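Local coordinates for protein sialidase B (Streptococcus pneumoniae serotype 4, PDB 4XJU) that removes terminal sialic acid from oligosaccharides, glycoproteins and glycolipids by cleaving alpha-2,3, alpha-2,6 or alpha-2,8 glycosidic linkages, at residues Ser222-Tyr227 and Ser235-Ala240; Ala469-Gly474 and Thr501-Met506; Gly552-Ala557 and Tyr613-Ile618. The protein carries 1 engineered substitution. One frame throughout, in Å; residues are numbered along the deposited sequence.

In the fold
The three contacts lie in series along the chain, yet all reach the same ligand, 19D, and so surround one pocket of the sialidase beta-propeller. Interaction 1 stands somewhat apart: its centre is about 21 Å from that of interaction 2 and about 18 Å from that of interaction 3, with nearest atoms about 8 Å and 7 Å away. Interactions 2 and 3, with centres about 13 Å apart, touch directly. There Glu503 OE1 lies 2.4 Å from Tyr615 OH, probably a hydrogen bond, joining the predicted active-site glutamate to the nucleophile inferred by similarity. Arg226 of interaction 1 supplies a direct hydrogen bond to the ligand, which Arg207, Arg519 and Arg581 also bind.

Interaction 1: Ser222-Tyr227 and Ser235-Ala240; sequences SIDARY and SKINIA. With 19D ((1R,2R,3R,4R,5R,7R)-2-(acetylamino)-7-[(1R)-1,2-dihydroxyethyl]-4-fluoro-3-hydroxy-6,8-dioxabicyclo[3.2.1]octane-5-carboxylic acid), chain G.
This contact is the antiparallel pairing of a beta hairpin, in which Ile223 and Ala225 of strand 219-226 form hydrogen-bonded pairs with Ala240 and Asn238 of strand 237-244. Ala225 N donates to Asn238 O over 2.8 Å, and Asn238 N returns a bond to Ala225 O; Ala240 N to Ile223 O is the straighter bond of its pair (162°), its counterpart being weak. Beyond the strand end, Tyr227 N still reaches Lys236 O at 3.0 Å.

On the face carrying Asp224 and Arg226, the branches of Ile237 fill in alongside: CG2 lies 3.7 Å from Asp224 CB, while CD1 runs beside the extended arginine chain. Arg226 grips a single carboxylate oxygen side-on. Its NE reaches the anti lone pair of Asp224 OD2 at 3.0 Å, and NH2 meets the same atom from 37° out of the carboxylate plane. This bridge, with a bond from NH1 to Thr230 O, would hold the guanidinium in its rotation, and NH2 also donates to O4 of 19D over 2.9 Å, with O4 in the guanidinium plane. Strands 219-226 and 237-244 are the two middle strands of a four-stranded blade of the sialidase propeller, and the hairpin loop carries Asp232, the proton acceptor by similarity, whose side chain comes within about 4 Å of that of Arg226.

The face bearing Ala225 and Asn238 leads to Tyr227. Lys236 runs extended across one face of this ring, with CE 4.1 Å from the centroid as a CH-pi contact, before a bend at chi4 (66°) carries NZ into a salt bridge with Glu265. At the far end of the ring, Asn238 ND2 donates to Tyr227 OH at 3.2 Å, and it also bonds Glu265; Tyr227 OH has a further partner in Thr201 O.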
loop_
_atom_site.group_PDB
_atom_site.type_symbol
_atom_site.label_atom_id
_atom_site.label_comp_id
_atom_site.label_asym_id
_atom_site.label_seq_id
_atom_site.Cartn_x
_atom_site.Cartn_y
_atom_site.Cartn_z
ATOM N N SER A 222 5.786 8.839 -3.123
ATOM C CA SER A 222 4.366 8.992 -3.396
ATOM C C SER A 222 3.624 7.698 -3.051
ATOM O O SER A 222 4.241 6.649 -2.819
ATOM C CB SER A 222 4.094 9.425 -4.847
ATOM O OG SER A 222 4.548 8.471 -5.789
ATOM N N ILE A 223 2.301 7.785 -2.991
ATOM C CA ILE A 223 1.487 6.658 -2.553
ATOM C C ILE A 223 0.023 6.882 -2.919
ATOM O O ILE A 223 -0.427 8.022 -3.092
ATOM C CB ILE A 223 1.622 6.474 -1.031
ATOM C CG1 ILE A 223 1.224 5.052 -0.616
ATOM C CG2 ILE A 223 0.806 7.544 -0.292
ATOM C CD1 ILE A 223 2.060 4.486 0.484
ATOM N N ASP A 224 -0.722 5.786 -3.040
ATOM C CA ASP A 224 -2.168 5.867 -3.107
ATOM C C ASP A 224 -2.659 6.057 -1.684
ATOM O O ASP A 224 -2.472 5.172 -0.842
ATOM C CB ASP A 224 -2.771 4.539 -3.590
ATOM C CG ASP A 224 -2.723 4.351 -5.098
ATOM O OD1 ASP A 224 -1.850 4.922 -5.804
ATOM O OD2 ASP A 224 -3.581 3.580 -5.576
ATOM N N ALA A 225 -3.305 7.185 -1.407
ATOM C CA ALA A 225 -4.060 7.315 -0.158
ATOM C C ALA A 225 -5.472 6.767 -0.414
ATOM O O ALA A 225 -6.282 7.413 -1.082
ATOM C CB ALA A 225 -4.108 8.778 0.306
ATOM N N ARG A 226 -5.748 5.549 0.075
ATOM C CA ARG A 226 -6.995 4.848 -0.248
ATOM C C ARG A 226 -8.007 4.960 0.885
ATOM O O ARG A 226 -7.773 4.484 1.996
ATOM C CB ARG A 226 -6.708 3.373 -0.601
ATOM C CG ARG A 226 -5.795 3.210 -1.827
ATOM C CD ARG A 226 -5.888 1.822 -2.453
ATOM N NE ARG A 226 -5.114 1.752 -3.702
ATOM C CZ ARG A 226 -5.012 0.674 -4.477
ATOM N NH1 ARG A 226 -5.634 -0.452 -4.152
ATOM N NH2 ARG A 226 -4.283 0.731 -5.582
ATOM N N TYR A 227 -9.139 5.585 0.591
ATOM C CA TYR A 227 -10.085 5.926 1.642
ATOM C C TYR A 227 -11.070 4.806 1.897
ATOM O O TYR A 227 -11.415 4.528 3.052
ATOM C CB TYR A 227 -10.803 7.258 1.316
ATOM C CG TYR A 227 -9.836 8.409 1.327
ATOM C CD1 TYR A 227 -9.061 8.689 0.209
ATOM C CD2 TYR A 227 -9.644 9.174 2.474
ATOM C CE1 TYR A 227 -8.124 9.713 0.225
ATOM C CE2 TYR A 227 -8.724 10.211 2.493
ATOM C CZ TYR A 227 -7.963 10.465 1.362
ATOM O OH TYR A 227 -7.026 11.477 1.370
ATOM N N SER A 235 -13.169 3.726 -6.333
ATOM C CA SER A 235 -13.121 4.018 -4.903
ATOM C C SER A 235 -12.940 5.510 -4.755
ATOM O O SER A 235 -13.116 6.260 -5.714
ATOM C CB SER A 235 -11.942 3.295 -4.249
ATOM O OG SER A 235 -12.012 3.376 -2.828
ATOM N N LYS A 236 -12.581 5.945 -3.561
ATOM C CA LYS A 236 -11.949 7.255 -3.435
ATOM C C LYS A 236 -10.484 7.045 -3.085
ATOM O O LYS A 236 -10.157 6.396 -2.088
ATOM C CB LYS A 236 -12.608 8.128 -2.370
ATOM C CG LYS A 236 -11.795 9.409 -2.133
ATOM C CD LYS A 236 -12.442 10.352 -1.120
ATOM C CE LYS A 236 -11.570 11.584 -0.916
ATOM N NZ LYS A 236 -11.460 12.441 -2.137
ATOM N N ILE A 237 -9.604 7.553 -3.943
ATOM C CA ILE A 237 -8.168 7.470 -3.728
ATOM C C ILE A 237 -7.563 8.779 -4.196
ATOM O O ILE A 237 -7.932 9.298 -5.256
ATOM C CB ILE A 237 -7.531 6.297 -4.530
ATOM C CG1 ILE A 237 -8.236 4.963 -4.220
ATOM C CG2 ILE A 237 -6.026 6.177 -4.229
ATOM C CD1 ILE A 237 -7.781 3.811 -5.141
ATOM N N ASN A 238 -6.662 9.325 -3.384
ATOM C CA ASN A 238 -5.870 10.486 -3.766
ATOM C C ASN A 238 -4.413 10.051 -3.863
ATOM O O ASN A 238 -4.040 8.997 -3.346
ATOM C CB ASN A 238 -5.984 11.619 -2.714
ATOM C CG ASN A 238 -7.363 12.253 -2.661
ATOM O OD1 ASN A 238 -8.052 12.366 -3.678
ATOM N ND2 ASN A 238 -7.760 12.695 -1.470
ATOM N N ILE A 239 -3.585 10.854 -4.522
ATOM C CA ILE A 239 -2.149 10.599 -4.506
ATOM C C ILE A 239 -1.489 11.552 -3.517
ATOM O O ILE A 239 -1.668 12.777 -3.615
ATOM C CB ILE A 239 -1.499 10.802 -5.888
ATOM C CG1 ILE A 239 -2.213 9.982 -6.967
ATOM C CG2 ILE A 239 -0.008 10.462 -5.824
ATOM C CD1 ILE A 239 -2.251 8.450 -6.717
ATOM N N ALA A 240 -0.742 11.001 -2.557
ATOM C CA ALA A 240 -0.049 11.814 -1.552
ATOM C C ALA A 240 1.459 11.675 -1.689
ATOM O O ALA A 240 1.949 10.674 -2.214
ATOM C CB ALA A 240 -0.483 11.426 -0.141
HETATM C C1 19D G . -2.869 -5.560 -7.637
HETATM O O1A 19D G . -2.499 -6.505 -8.399
HETATM O O1B 19D G . -2.768 -5.589 -6.400
HETATM C C2 19D G . -3.472 -4.356 -8.313
HETATM C C3 19D G . -3.224 -3.005 -7.600
HETATM C C4 19D G . -3.116 -1.826 -8.641
HETATM O O4 19D G . -3.355 -0.598 -7.950
HETATM C C5 19D G . -4.215 -2.042 -9.816
HETATM N N5 19D G . -4.121 -0.951 -10.776
HETATM C C6 19D G . -4.098 -3.492 -10.326
HETATM O O6 19D G . -3.054 -4.221 -9.677
HETATM C C7 19D G . -5.276 -4.275 -9.752
HETATM O O7 19D G . -4.871 -4.620 -8.395
HETATM C C8 19D G . -5.786 -5.485 -10.564
HETATM O O8 19D G . -4.799 -6.499 -10.822
HETATM C C9 19D G . -6.370 -5.042 -11.903
HETATM O O9 19D G . -5.346 -4.742 -12.853
HETATM C C10 19D G . -5.225 -0.540 -11.398
HETATM O O10 19D G . -6.321 -1.054 -11.190
HETATM C C11 19D G . -5.041 0.585 -12.357
HETATM F F1 19D G . -3.963 -2.886 -6.788
#

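Interaction 2: Ala469-Gly474 and Thr501-Met506; sequences ATYTSG and TAEAQM. With 19D ((1R,2R,3R,4R,5R,7R)-2-(acetylamino)-7-[(1R)-1,2-dihydroxyethyl]-4-fluoro-3-hydroxy-6,8-dioxabicyclo[3.2.1]octane-5-carboxylic acid), chain G.
Tyr471 lays one face of its ring over the backbone joining Thr501 to Ala502, with Ala502 N 3.6 Å above the ring plane and offset toward the rim. Its chi1 of 65° sets CG between the backbone N and the carbonyl carbon, turning the ring along the 501-503 turn; at its base, Tyr471 CB meets Ala502 CB at 3.9 Å. The peptide under the ring is bent into an inverse gamma turn centred on Ala502, closed by a weak bond from Glu503 N to Thr501 O.

Farther out, Thr501 CG2 comes within 3.4 Å of Tyr471 OH, and Glu503 CG packs against ring atom CE1. The Glu503 chain runs alongside the tyrosine, its carboxylate turned 84° from the ring. One water, in the ring plane, lies 2.6 Å from Tyr471 OH and 2.7 Å from Glu503 OE1, bridging the two. In Glu503, predicted to be an active-site residue, OE1 also makes a very short, probable hydrogen bond to Tyr615, and OE2 forms a salt bridge with Arg519. The ligand is close without a direct bond here: Thr501 OG1 is 3.6 Å from O9 of 19D.

In the propeller this is a seam between neighbouring blades. Strands 466-472 and 504-510 belong to different sheets, and no hydrogen bond crosses between the segments; apolar contacts continue the seam instead. Ala469 CB meets Ala504 CB at 4.1 Å, and Met506, bent at chi3, brings CE to 3.7 Å from Ala469 N. Beside it, Gln505 NE2 folds back to bond Ala504 O, while its OE1 accepts from Gln456 N across the seam.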
loop_
_atom_site.group_PDB
_atom_site.type_symbol
_atom_site.label_atom_id
_atom_site.label_comp_id
_atom_site.label_asym_id
_atom_site.label_seq_id
_atom_site.Cartn_x
_atom_site.Cartn_y
_atom_site.Cartn_z
ATOM N N ALA A 469 7.144 3.969 -18.140
ATOM C CA ALA A 469 6.565 2.729 -18.668
ATOM C C ALA A 469 5.072 2.686 -18.340
ATOM O O ALA A 469 4.647 3.111 -17.264
ATOM C CB ALA A 469 7.287 1.507 -18.082
ATOM N N THR A 470 4.272 2.195 -19.283
ATOM C CA THR A 470 2.864 1.912 -19.032
ATOM C C THR A 470 2.578 0.561 -19.660
ATOM O O THR A 470 3.394 0.056 -20.431
ATOM C CB THR A 470 1.918 2.977 -19.620
ATOM O OG1 THR A 470 1.888 2.872 -21.052
ATOM C CG2 THR A 470 2.341 4.415 -19.194
ATOM N N TYR A 471 1.427 -0.024 -19.354
ATOM C CA TYR A 471 1.088 -1.304 -19.974
ATOM C C TYR A 471 -0.356 -1.338 -20.470
ATOM O O TYR A 471 -1.225 -0.624 -19.971
ATOM C CB TYR A 471 1.333 -2.473 -19.004
ATOM C CG TYR A 471 0.439 -2.450 -17.782
ATOM C CD1 TYR A 471 0.834 -1.782 -16.626
ATOM C CD2 TYR A 471 -0.787 -3.108 -17.774
ATOM C CE1 TYR A 471 0.027 -1.762 -15.499
ATOM C CE2 TYR A 471 -1.610 -3.094 -16.648
ATOM C CZ TYR A 471 -1.194 -2.419 -15.514
ATOM O OH TYR A 471 -2.003 -2.388 -14.392
ATOM N N THR A 472 -0.609 -2.186 -21.457
ATOM C CA THR A 472 -1.980 -2.438 -21.881
ATOM C C THR A 472 -2.003 -3.868 -22.403
ATOM O O THR A 472 -0.983 -4.561 -22.335
ATOM C CB THR A 472 -2.460 -1.397 -22.933
ATOM O OG1 THR A 472 -3.851 -1.595 -23.218
ATOM C CG2 THR A 472 -1.660 -1.517 -24.219
ATOM N N SER A 473 -3.147 -4.334 -22.893
ATOM C CA SER A 473 -3.205 -5.700 -23.404
ATOM C C SER A 473 -2.176 -5.905 -24.513
ATOM O O SER A 473 -2.145 -5.153 -25.494
ATOM C CB SER A 473 -4.601 -6.045 -23.921
ATOM O OG SER A 473 -4.643 -7.402 -24.332
ATOM N N GLY A 474 -1.303 -6.892 -24.327
ATOM C CA GLY A 474 -0.370 -7.298 -25.368
ATOM C C GLY A 474 0.896 -6.477 -25.563
ATOM O O GLY A 474 1.706 -6.804 -26.442
ATOM N N THR A 501 -1.145 -7.757 -16.056
ATOM C CA THR A 501 -0.856 -6.542 -15.314
ATOM C C THR A 501 0.654 -6.373 -15.389
ATOM O O THR A 501 1.371 -6.714 -14.453
ATOM C CB THR A 501 -1.331 -6.676 -13.861
ATOM O OG1 THR A 501 -2.726 -7.007 -13.862
ATOM C CG2 THR A 501 -1.134 -5.374 -13.092
ATOM N N ALA A 502 1.134 -5.864 -16.524
ATOM C CA ALA A 502 2.559 -5.906 -16.824
ATOM C C ALA A 502 3.273 -4.691 -16.251
ATOM O O ALA A 502 3.853 -3.878 -16.990
ATOM C CB ALA A 502 2.792 -6.023 -18.327
ATOM N N GLU A 503 3.229 -4.578 -14.926
ATOM C CA GLU A 503 3.891 -3.477 -14.232
ATOM C C GLU A 503 5.398 -3.595 -14.423
ATOM O O GLU A 503 6.014 -4.621 -14.092
ATOM C CB GLU A 503 3.492 -3.463 -12.753
ATOM C CG GLU A 503 1.998 -3.173 -12.544
ATOM C CD GLU A 503 1.469 -3.702 -11.224
ATOM O OE1 GLU A 503 0.453 -3.157 -10.716
ATOM O OE2 GLU A 503 2.069 -4.661 -10.680
ATOM N N ALA A 504 5.982 -2.532 -14.973
ATOM C CA ALA A 504 7.358 -2.566 -15.454
ATOM C C ALA A 504 8.166 -1.463 -14.789
ATOM O O ALA A 504 7.672 -0.339 -14.625
ATOM C CB ALA A 504 7.380 -2.395 -16.970
ATOM N N GLN A 505 9.402 -1.775 -14.401
ATOM C CA GLN A 505 10.328 -0.748 -13.913
ATOM C C GLN A 505 11.662 -0.872 -14.636
ATOM O O GLN A 505 12.091 -1.981 -14.980
ATOM C CB GLN A 505 10.514 -0.860 -12.394
ATOM C CG GLN A 505 9.294 -0.384 -11.600
ATOM C CD GLN A 505 9.131 1.121 -11.625
ATOM O OE1 GLN A 505 9.640 1.822 -10.744
ATOM N NE2 GLN A 505 8.416 1.631 -12.636
ATOM N N MET A 506 12.319 0.265 -14.845
ATOM C CA MET A 506 13.511 0.333 -15.680
ATOM C C MET A 506 14.784 0.685 -14.919
ATOM O O MET A 506 14.749 1.429 -13.934
ATOM C CB MET A 506 13.292 1.386 -16.770
ATOM C CG MET A 506 12.018 1.185 -17.555
ATOM S SD MET A 506 11.632 2.597 -18.597
ATOM C CE MET A 506 10.804 3.657 -17.419
HETATM C C1 19D G . -2.869 -5.560 -7.637
HETATM O O1A 19D G . -2.499 -6.505 -8.399
HETATM O O1B 19D G . -2.768 -5.589 -6.400
HETATM C C2 19D G . -3.472 -4.356 -8.313
HETATM C C3 19D G . -3.224 -3.005 -7.600
HETATM C C4 19D G . -3.116 -1.826 -8.641
HETATM O O4 19D G . -3.355 -0.598 -7.950
HETATM C C5 19D G . -4.215 -2.042 -9.816
HETATM N N5 19D G . -4.121 -0.951 -10.776
HETATM C C6 19D G . -4.098 -3.492 -10.326
HETATM O O6 19D G . -3.054 -4.221 -9.677
HETATM C C7 19D G . -5.276 -4.275 -9.752
HETATM O O7 19D G . -4.871 -4.620 -8.395
HETATM C C8 19D G . -5.786 -5.485 -10.564
HETATM O O8 19D G . -4.799 -6.499 -10.822
HETATM C C9 19D G . -6.370 -5.042 -11.903
HETATM O O9 19D G . -5.346 -4.742 -12.853
HETATM C C10 19D G . -5.225 -0.540 -11.398
HETATM O O10 19D G . -6.321 -1.054 -11.190
HETATM C C11 19D G . -5.041 0.585 -12.357
HETATM F F1 19D G . -3.963 -2.886 -6.788
HETATM O O HOH W 1 -0.906 -1.447 -12.266
#

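Interaction 3: Gly552-Ala557 and Tyr613-Ile618; sequences GTQVSA and YAYSAI. With 19D ((1R,2R,3R,4R,5R,7R)-2-(acetylamino)-7-[(1R)-1,2-dihydroxyethyl]-4-fluoro-3-hydroxy-6,8-dioxabicyclo[3.2.1]octane-5-carboxylic acid), chain G.
From Thr553 to Ala557 and from Ala614 to Ile618 the two backbones run only 9° from parallel, with the CA atoms of Gln554 and Tyr615 5.4 Å apart, yet no main-chain hydrogen bond joins them directly. Side chains and water fill that role.

Gln554 is the central piece. With CG anti to the backbone N (chi1 -172°), its CB sits over the centre of the Tyr615 ring, 3.6 Å from the centroid, a CH-pi contact. A bend at chi2 then turns the amide toward the CB side of the ring, its plane 33° from the ring's, so that OE1 accepts a bond from Ser616 N at 3.0 Å. The other end of the amide, NE2, donates to Pro454 O and to a water that in turn donates to Ser616 O. A second water connects Gln554 O, Ala614 O and Ser616 OG, so that it links carbonyls of both segments.

Thr553 CG2 abuts Ala614 C at 3.6 Å, while Thr553 OG1 accepts from Arg581. Farther along the strands, Ser556 OG and Ser616 OG share a hydrogen bond of 3.0 Å, Ser616 being held also by Ser573, and Ile618 CG1 lies 3.5 Å from Ser556 OG. Tyr615, the nucleophile by similarity, carries Gln554 CB on one ring face; its OH, with Glu503 as a very short, probable partner, lies 3.0 Å from O6 of 19D.

The segments lead into strands 556-560 and 616-620, the first strands of two successive propeller blades. Strand 567-575 flanks the former and strand 626-631 the latter, while strand 205-213, in the blade of interaction 1, touches Tyr615 through Ile208 and Ala617 through Leu211.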
loop_
_atom_site.group_PDB
_atom_site.type_symbol
_atom_site.label_atom_id
_atom_site.label_comp_id
_atom_site.label_asym_id
_atom_site.label_seq_id
_atom_site.Cartn_x
_atom_site.Cartn_y
_atom_site.Cartn_z
ATOM N N GLY A 552 1.146 -12.519 -10.269
ATOM C CA GLY A 552 2.340 -11.690 -10.208
ATOM C C GLY A 552 2.207 -10.494 -9.287
ATOM O O GLY A 552 1.126 -10.222 -8.750
ATOM N N THR A 553 3.324 -9.794 -9.086
ATOM C CA THR A 553 3.365 -8.639 -8.207
ATOM C C THR A 553 4.317 -7.624 -8.828
ATOM O O THR A 553 5.281 -7.993 -9.494
ATOM C CB THR A 553 3.860 -9.019 -6.779
ATOM O OG1 THR A 553 3.068 -10.103 -6.253
ATOM C CG2 THR A 553 3.754 -7.827 -5.819
ATOM N N GLN A 554 4.034 -6.343 -8.625
ATOM C CA GLN A 554 4.976 -5.291 -8.995
ATOM C C GLN A 554 6.394 -5.610 -8.502
ATOM O O GLN A 554 6.582 -6.107 -7.382
ATOM C CB GLN A 554 4.524 -3.960 -8.375
ATOM C CG GLN A 554 5.328 -2.753 -8.866
ATOM C CD GLN A 554 5.672 -1.781 -7.746
ATOM O OE1 GLN A 554 5.520 -2.096 -6.563
ATOM N NE2 GLN A 554 6.132 -0.592 -8.114
ATOM N N VAL A 555 7.385 -5.324 -9.344
ATOM C CA VAL A 555 8.800 -5.436 -8.973
ATOM C C VAL A 555 9.481 -4.061 -9.078
ATOM O O VAL A 555 9.286 -3.343 -10.057
ATOM C CB VAL A 555 9.526 -6.488 -9.864
ATOM C CG1 VAL A 555 9.192 -6.268 -11.333
ATOM C CG2 VAL A 555 11.031 -6.450 -9.651
ATOM N N SER A 556 10.246 -3.672 -8.062
ATOM C CA SER A 556 10.972 -2.412 -8.153
ATOM C C SER A 556 12.441 -2.722 -8.391
ATOM O O SER A 556 12.917 -3.808 -8.047
ATOM C CB SER A 556 10.743 -1.519 -6.927
ATOM O OG SER A 556 10.972 -2.196 -5.713
ATOM N N ALA A 557 13.154 -1.788 -9.009
ATOM C CA ALA A 557 14.508 -2.060 -9.487
ATOM C C ALA A 557 15.318 -0.770 -9.576
ATOM O O ALA A 557 14.807 0.245 -10.035
ATOM C CB ALA A 557 14.448 -2.723 -10.860
ATOM N N TYR A 613 4.632 -9.618 1.805
ATOM C CA TYR A 613 5.439 -8.627 1.103
ATOM C C TYR A 613 4.860 -8.456 -0.284
ATOM O O TYR A 613 4.822 -9.409 -1.068
ATOM C CB TYR A 613 6.887 -9.117 0.993
ATOM C CG TYR A 613 7.869 -8.057 0.518
ATOM C CD1 TYR A 613 8.132 -7.861 -0.842
ATOM C CD2 TYR A 613 8.560 -7.273 1.434
ATOM C CE1 TYR A 613 9.062 -6.889 -1.270
ATOM C CE2 TYR A 613 9.467 -6.306 1.022
ATOM C CZ TYR A 613 9.722 -6.124 -0.318
ATOM O OH TYR A 613 10.642 -5.158 -0.693
ATOM N N ALA A 614 4.377 -7.261 -0.601
ATOM C CA ALA A 614 3.698 -7.076 -1.883
ATOM C C ALA A 614 4.355 -6.012 -2.747
ATOM O O ALA A 614 5.520 -6.157 -3.135
ATOM C CB ALA A 614 2.217 -6.792 -1.677
ATOM N N TYR A 615 3.633 -4.948 -3.070
ATOM C CA TYR A 615 4.255 -3.888 -3.870
ATOM C C TYR A 615 5.356 -3.224 -3.058
ATOM O O TYR A 615 5.299 -3.187 -1.825
ATOM C CB TYR A 615 3.238 -2.831 -4.314
ATOM C CG TYR A 615 2.342 -3.223 -5.471
ATOM C CD1 TYR A 615 1.748 -4.476 -5.534
ATOM C CD2 TYR A 615 2.043 -2.315 -6.472
ATOM C CE1 TYR A 615 0.899 -4.823 -6.596
ATOM C CE2 TYR A 615 1.195 -2.644 -7.521
ATOM C CZ TYR A 615 0.624 -3.889 -7.575
ATOM O OH TYR A 615 -0.212 -4.186 -8.625
ATOM N N SER A 616 6.356 -2.683 -3.746
ATOM C CA SER A 616 7.508 -2.105 -3.063
ATOM C C SER A 616 8.132 -0.997 -3.880
ATOM O O SER A 616 7.885 -0.875 -5.082
ATOM C CB SER A 616 8.561 -3.175 -2.796
ATOM O OG SER A 616 9.026 -3.740 -4.010
ATOM N N ALA A 617 8.949 -0.196 -3.203
ATOM C CA ALA A 617 9.704 0.878 -3.816
ATOM C C ALA A 617 11.099 0.793 -3.229
ATOM O O ALA A 617 11.256 0.578 -2.035
ATOM C CB ALA A 617 9.085 2.212 -3.456
ATOM N N ILE A 618 12.119 0.963 -4.058
ATOM C CA ILE A 618 13.471 0.997 -3.538
ATOM C C ILE A 618 14.222 2.165 -4.129
ATOM O O ILE A 618 13.977 2.564 -5.273
ATOM C CB ILE A 618 14.250 -0.309 -3.776
ATOM C CG1 ILE A 618 14.134 -0.760 -5.223
ATOM C CG2 ILE A 618 13.770 -1.420 -2.825
ATOM C CD1 ILE A 618 15.036 -1.935 -5.517
HETATM C C1 19D G . -2.869 -5.560 -7.637
HETATM O O1A 19D G . -2.499 -6.505 -8.399
HETATM O O1B 19D G . -2.768 -5.589 -6.400
HETATM C C2 19D G . -3.472 -4.356 -8.313
HETATM C C3 19D G . -3.224 -3.005 -7.600
HETATM C C4 19D G . -3.116 -1.826 -8.641
HETATM O O4 19D G . -3.355 -0.598 -7.950
HETATM C C5 19D G . -4.215 -2.042 -9.816
HETATM N N5 19D G . -4.121 -0.951 -10.776
HETATM C C6 19D G . -4.098 -3.492 -10.326
HETATM O O6 19D G . -3.054 -4.221 -9.677
HETATM C C7 19D G . -5.276 -4.275 -9.752
HETATM O O7 19D G . -4.871 -4.620 -8.395
HETATM C C8 19D G . -5.786 -5.485 -10.564
HETATM O O8 19D G . -4.799 -6.499 -10.822
HETATM C C9 19D G . -6.370 -5.042 -11.903
HETATM O O9 19D G . -5.346 -4.742 -12.853
HETATM C C10 19D G . -5.225 -0.540 -11.398
HETATM O O10 19D G . -6.321 -1.054 -11.190
HETATM C C11 19D G . -5.041 0.585 -12.357
HETATM F F1 19D G . -3.963 -2.886 -6.788
HETATM O O HOH W 2 7.572 -5.737 -4.878
HETATM O O HOH W 3 7.508 1.468 -6.434
#